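Local coordinates for aspartate aminotransferase (Giardia lamblia, PDB 3MEB), which probably catalyses the pyridoxal-phosphate-dependent transfer of an amino group between L-aspartate and 2-oxoglutarate, giving oxaloacetate and L-glutamate, at residues H208-D218 and F240-A248. Residues are numbered along the deposited sequence; the frame is centred on the assembly and turned at random.
With SO4 (sulfate ion), chain C.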
ATOM      1  N   HIS A 208      -3.951 -21.155  -7.684  1.00  2.28           N
ATOM      2  CA  HIS A 208      -2.668 -21.059  -6.975  1.00  2.00           C
ATOM      3  C   HIS A 208      -1.593 -21.698  -7.849  1.00  2.52           C
ATOM      4  O   HIS A 208      -1.764 -22.812  -8.344  1.00  2.22           O
ATOM      5  CB  HIS A 208      -2.754 -21.786  -5.640  1.00  2.04           C
ATOM      6  CG  HIS A 208      -3.800 -21.251  -4.720  1.00  2.11           C
ATOM      7  ND1 HIS A 208      -3.562 -21.008  -3.388  1.00  2.00           N
ATOM      8  CD2 HIS A 208      -5.119 -20.988  -4.919  1.00  5.34           C
ATOM      9  CE1 HIS A 208      -4.674 -20.582  -2.813  1.00  5.32           C
ATOM     10  NE2 HIS A 208      -5.643 -20.577  -3.715  1.00  3.22           N
ATOM     11  N   ALA A 209      -0.475 -21.010  -8.037  1.00  3.22           N
ATOM     12  CA  ALA A 209       0.579 -21.467  -8.950  1.00  3.94           C
ATOM     13  C   ALA A 209       1.231 -22.769  -8.467  1.00  3.95           C
ATOM     14  O   ALA A 209       1.544 -23.672  -9.269  1.00  4.25           O
ATOM     15  CB  ALA A 209       1.642 -20.357  -9.096  1.00  4.15           C
ATOM     16  N   CYS A 210       1.413 -22.855  -7.150  1.00  2.88           N
ATOM     17  CA  CYS A 210       1.965 -24.021  -6.469  1.00  3.12           C
ATOM     18  C   CYS A 210       1.727 -23.836  -4.983  1.00  3.27           C
ATOM     19  O   CYS A 210       1.433 -22.744  -4.576  1.00  2.00           O
ATOM     20  CB  CYS A 210       3.468 -24.180  -6.736  1.00  3.53           C
ATOM     21  SG  CYS A 210       4.606 -22.921  -6.142  1.00  7.23           S
ATOM     22  N   ALA A 211       1.887 -24.891  -4.189  1.00  3.66           N
ATOM     23  CA  ALA A 211       1.701 -24.822  -2.728  1.00  2.66           C
ATOM     24  C   ALA A 211       0.339 -24.210  -2.375  1.00  2.80           C
ATOM     25  O   ALA A 211       0.254 -23.271  -1.609  1.00  2.00           O
ATOM     26  CB  ALA A 211       2.892 -24.057  -2.057  1.00  2.08           C
ATOM     27  N   HIS A 212      -0.726 -24.764  -2.949  1.00  3.15           N
ATOM     28  CA  HIS A 212      -2.073 -24.336  -2.658  1.00  4.22           C
ATOM     29  C   HIS A 212      -2.284 -24.185  -1.140  1.00  4.96           C
ATOM     30  O   HIS A 212      -1.904 -25.032  -0.337  1.00  5.01           O
ATOM     31  CB  HIS A 212      -3.075 -25.316  -3.221  1.00  4.71           C
ATOM     32  CG  HIS A 212      -4.499 -24.991  -2.908  1.00  5.17           C
ATOM     33  ND1 HIS A 212      -5.130 -25.458  -1.776  1.00  6.21           N
ATOM     34  CD2 HIS A 212      -5.418 -24.264  -3.588  1.00  6.44           C
ATOM     35  CE1 HIS A 212      -6.390 -25.050  -1.786  1.00  7.34           C
ATOM     36  NE2 HIS A 212      -6.585 -24.314  -2.868  1.00  6.26           N
ATOM     37  N   ASN A 213      -2.857 -23.049  -0.780  1.00  4.53           N
ATOM     38  CA  ASN A 213      -3.052 -22.633   0.615  1.00  4.76           C
ATOM     39  C   ASN A 213      -4.569 -22.578   0.800  1.00  4.85           C
ATOM     40  O   ASN A 213      -5.201 -21.759   0.156  1.00  5.40           O
ATOM     41  CB  ASN A 213      -2.419 -21.277   0.773  1.00  4.62           C
ATOM     42  CG  ASN A 213      -2.546 -20.720   2.145  1.00  4.70           C
ATOM     43  OD1 ASN A 213      -3.232 -21.262   3.012  1.00  2.00           O
ATOM     44  ND2 ASN A 213      -1.867 -19.601   2.359  1.00  3.77           N
ATOM     45  N   PRO A 214      -5.143 -23.416   1.689  1.00  4.17           N
ATOM     46  CA  PRO A 214      -4.493 -24.081   2.819  1.00  3.90           C
ATOM     47  C   PRO A 214      -4.153 -25.567   2.692  1.00  3.25           C
ATOM     48  O   PRO A 214      -3.516 -26.107   3.608  1.00  3.44           O
ATOM     49  CB  PRO A 214      -5.537 -23.905   3.910  1.00  3.44           C
ATOM     50  CG  PRO A 214      -6.848 -24.148   3.148  1.00  4.36           C
ATOM     51  CD  PRO A 214      -6.616 -23.545   1.776  1.00  5.61           C
ATOM     52  N   SER A 215      -4.541 -26.201   1.579  1.00  3.46           N
ATOM     53  CA  SER A 215      -4.656 -27.692   1.477  1.00  3.84           C
ATOM     54  C   SER A 215      -3.325 -28.385   1.297  1.00  3.45           C
ATOM     55  O   SER A 215      -3.149 -29.517   1.737  1.00  3.50           O
ATOM     56  CB  SER A 215      -5.562 -28.123   0.331  1.00  3.21           C
ATOM     57  OG  SER A 215      -4.921 -28.067  -0.934  1.00  4.01           O
ATOM     58  N   GLY A 216      -2.406 -27.726   0.601  1.00  3.82           N
ATOM     59  CA  GLY A 216      -1.072 -28.302   0.360  1.00  3.21           C
ATOM     60  C   GLY A 216      -1.109 -29.390  -0.690  1.00  2.86           C
ATOM     61  O   GLY A 216      -0.155 -30.187  -0.808  1.00  3.30           O
ATOM     62  N   ILE A 217      -2.253 -29.497  -1.383  1.00  2.59           N
ATOM     63  CA  ILE A 217      -2.436 -30.459  -2.487  1.00  2.00           C
ATOM     64  C   ILE A 217      -2.479 -29.635  -3.763  1.00  2.82           C
ATOM     65  O   ILE A 217      -3.241 -28.676  -3.843  1.00  2.30           O
ATOM     66  CB  ILE A 217      -3.796 -31.228  -2.378  1.00  2.00           C
ATOM     67  CG1 ILE A 217      -4.029 -31.825  -0.973  1.00  2.00           C
ATOM     68  CG2 ILE A 217      -3.896 -32.309  -3.449  1.00  2.00           C
ATOM     69  CD1 ILE A 217      -2.858 -32.522  -0.390  1.00  2.00           C
ATOM     70  N   ASP A 218      -1.645 -29.993  -4.749  1.00  3.55           N
ATOM     71  CA  ASP A 218      -1.507 -29.226  -5.977  1.00  3.17           C
ATOM     72  C   ASP A 218      -1.955 -30.089  -7.163  1.00  2.88           C
ATOM     73  O   ASP A 218      -1.897 -31.320  -7.113  1.00  2.00           O
ATOM     74  CB  ASP A 218      -0.012 -28.831  -6.192  1.00  3.55           C
ATOM     75  CG  ASP A 218       0.470 -27.655  -5.320  1.00  4.79           C
ATOM     76  OD1 ASP A 218      -0.317 -27.004  -4.588  1.00  3.27           O
ATOM     77  OD2 ASP A 218       1.717 -27.367  -5.382  1.00  4.46           O
ATOM     78  N   PHE A 240      -3.301 -16.290 -11.687  1.00  2.71           N
ATOM     79  CA  PHE A 240      -2.419 -17.026 -10.802  1.00  2.83           C
ATOM     80  C   PHE A 240      -2.082 -16.188  -9.582  1.00  3.61           C
ATOM     81  O   PHE A 240      -1.653 -15.021  -9.716  1.00  2.77           O
ATOM     82  CB  PHE A 240      -1.148 -17.417 -11.546  1.00  4.21           C
ATOM     83  CG  PHE A 240      -1.312 -18.580 -12.495  1.00  3.48           C
ATOM     84  CD1 PHE A 240      -1.322 -19.899 -12.012  1.00  6.21           C
ATOM     85  CD2 PHE A 240      -1.427 -18.372 -13.850  1.00  5.65           C
ATOM     86  CE1 PHE A 240      -1.434 -20.981 -12.872  1.00  4.12           C
ATOM     87  CE2 PHE A 240      -1.562 -19.440 -14.728  1.00  2.00           C
ATOM     88  CZ  PHE A 240      -1.561 -20.755 -14.235  1.00  6.20           C
ATOM     89  N   ASP A 241      -2.288 -16.780  -8.398  1.00  3.54           N
ATOM     90  CA  ASP A 241      -1.732 -16.280  -7.143  1.00  3.49           C
ATOM     91  C   ASP A 241      -0.459 -17.058  -6.888  1.00  4.26           C
ATOM     92  O   ASP A 241      -0.486 -18.288  -6.755  1.00  2.96           O
ATOM     93  CB  ASP A 241      -2.722 -16.483  -5.994  1.00  3.67           C
ATOM     94  CG  ASP A 241      -2.246 -15.905  -4.664  1.00  4.88           C
ATOM     95  OD1 ASP A 241      -1.012 -15.768  -4.440  1.00 10.35           O
ATOM     96  OD2 ASP A 241      -3.117 -15.642  -3.787  1.00  3.84           O
ATOM     97  N   SER A 242       0.663 -16.350  -6.825  1.00  4.79           N
ATOM     98  CA  SER A 242       1.946 -17.010  -6.738  1.00  6.83           C
ATOM     99  C   SER A 242       2.797 -16.414  -5.632  1.00  7.41           C
ATOM    100  O   SER A 242       3.500 -15.419  -5.828  1.00  8.47           O
ATOM    101  CB  SER A 242       2.702 -16.905  -8.053  1.00  7.67           C
ATOM    102  OG  SER A 242       3.982 -17.477  -7.869  1.00  8.26           O
ATOM    103  N   ALA A 243       2.709 -17.020  -4.462  1.00  8.18           N
ATOM    104  CA  ALA A 243       3.422 -16.558  -3.299  1.00  8.85           C
ATOM    105  C   ALA A 243       4.506 -17.519  -2.852  1.00  9.66           C
ATOM    106  O   ALA A 243       5.360 -17.144  -2.039  1.00 12.14           O
ATOM    107  CB  ALA A 243       2.436 -16.299  -2.187  1.00  9.00           C
ATOM    108  N   TYR A 244       4.512 -18.741  -3.380  1.00  9.00           N
ATOM    109  CA  TYR A 244       5.367 -19.812  -2.841  1.00  8.55           C
ATOM    110  C   TYR A 244       6.373 -20.415  -3.807  1.00  8.38           C
ATOM    111  O   TYR A 244       6.813 -21.553  -3.650  1.00 10.05           O
ATOM    112  CB  TYR A 244       4.480 -20.884  -2.227  1.00  7.43           C
ATOM    113  CG  TYR A 244       3.751 -20.369  -1.018  1.00  8.09           C
ATOM    114  CD1 TYR A 244       4.419 -20.115   0.173  1.00 10.83           C
ATOM    115  CD2 TYR A 244       2.394 -20.131  -1.063  1.00  9.83           C
ATOM    116  CE1 TYR A 244       3.743 -19.637   1.283  1.00 10.05           C
ATOM    117  CE2 TYR A 244       1.715 -19.654   0.038  1.00 11.04           C
ATOM    118  CZ  TYR A 244       2.380 -19.409   1.198  1.00 11.15           C
ATOM    119  OH  TYR A 244       1.632 -18.948   2.256  1.00  9.01           O
ATOM    120  N   GLN A 245       6.716 -19.653  -4.834  1.00  9.02           N
ATOM    121  CA  GLN A 245       7.692 -20.088  -5.813  1.00  8.67           C
ATOM    122  C   GLN A 245       9.003 -20.275  -5.070  1.00  8.08           C
ATOM    123  O   GLN A 245       9.482 -19.338  -4.423  1.00  7.77           O
ATOM    124  CB  GLN A 245       7.826 -19.027  -6.909  1.00  9.09           C
ATOM    125  CG  GLN A 245       8.349 -19.555  -8.205  1.00  8.61           C
ATOM    126  CD  GLN A 245       8.689 -18.485  -9.200  1.00  6.72           C
ATOM    127  OE1 GLN A 245       8.358 -17.300  -9.016  1.00  3.48           O
ATOM    128  NE2 GLN A 245       9.405 -18.879 -10.252  1.00  2.00           N
ATOM    129  N   GLY A 246       9.560 -21.484  -5.139  1.00  8.78           N
ATOM    130  CA  GLY A 246      10.724 -21.880  -4.327  1.00  8.61           C
ATOM    131  C   GLY A 246      10.387 -22.848  -3.182  1.00  9.78           C
ATOM    132  O   GLY A 246      11.289 -23.531  -2.671  1.00  8.58           O
ATOM    133  N   PHE A 247       9.108 -22.896  -2.741  1.00 10.60           N
ATOM    134  CA  PHE A 247       8.722 -23.774  -1.616  1.00 11.07           C
ATOM    135  C   PHE A 247       7.971 -25.067  -2.007  1.00 12.08           C
ATOM    136  O   PHE A 247       7.687 -25.911  -1.137  1.00 11.76           O
ATOM    137  CB  PHE A 247       7.845 -23.021  -0.632  1.00 11.12           C
ATOM    138  CG  PHE A 247       8.573 -22.038   0.224  1.00 10.50           C
ATOM    139  CD1 PHE A 247       9.196 -22.444   1.386  1.00  8.12           C
ATOM    140  CD2 PHE A 247       8.598 -20.696  -0.113  1.00 11.22           C
ATOM    141  CE1 PHE A 247       9.836 -21.517   2.203  1.00 10.84           C
ATOM    142  CE2 PHE A 247       9.244 -19.773   0.695  1.00 11.21           C
ATOM    143  CZ  PHE A 247       9.855 -20.178   1.849  1.00  9.14           C
ATOM    144  N   ALA A 248       7.662 -25.257  -3.283  1.00 13.58           N
ATOM    145  CA  ALA A 248       6.906 -26.460  -3.687  1.00 14.27           C
ATOM    146  C   ALA A 248       7.880 -27.592  -3.963  1.00 15.99           C
ATOM    147  O   ALA A 248       8.085 -28.439  -3.105  1.00 15.56           O
ATOM    148  CB  ALA A 248       6.026 -26.184  -4.878  1.00 13.83           C
TER
HETATM  149  S   SO4 C 501      -0.863 -16.942   5.458  1.00 16.77           S
HETATM  150  O1  SO4 C 501      -1.863 -17.776   4.754  1.00 18.97           O
HETATM  151  O2  SO4 C 501      -0.680 -17.344   6.845  1.00 15.32           O
HETATM  152  O3  SO4 C 501       0.377 -17.017   4.721  1.00 22.22           O
HETATM  153  O4  SO4 C 501      -1.364 -15.587   5.397  1.00 23.68           O
HETATM  154  O   HOH W   1       2.968 -20.026  -5.471  1.00  5.45           O
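His208 and Asp241 pair as a parallel beta bridge at the C-terminal ends of adjacent strands, where Ala209 N donates to Asp241 O (3.0 Å, 166° at the hydrogen), and beyond it the two segments part into loops. The site illustrates how parallel strands, here neighbours in the large mixed sheet of a class-I (fold type I) aminotransferase, place cofactor-binding residues at their ends and in the loops that follow: Asp241 on its strand, and Asn213, Ala243 and Tyr244 beyond, all line the pyridoxal phosphate pocket. The diverging loops stay joined by small side chains and one water. Ala209 CB packs on Ser242 CB, while Cys210 CB meets Ala248 CB at 3.7 Å. The water accepts from Tyr244 N and donates to Cys210 O, linking the two backbones where direct strand pairing has ended. Ala211 CB presses against Tyr244 CB (3.6 Å) at the root of the phenol; with CG anti to the carbonyl carbon (chi1 -66°), the ring runs from there toward Asn213. Within the 208-218 loop, the Asp218 carboxylate holds the backbone with the syn lone pair of each oxygen, OD2 taking Ala211 N and OD1 taking His212 N. Asn213, preceding a cis peptide bond to Pro214, has its OD1 held by Arg419. Its amide plane lies 63° from the Tyr244 ring, and Asn213 ND2, near that ring's edge, donates to O1 of a sulfate, probably from the crystallisation liquor, at 3.0 Å.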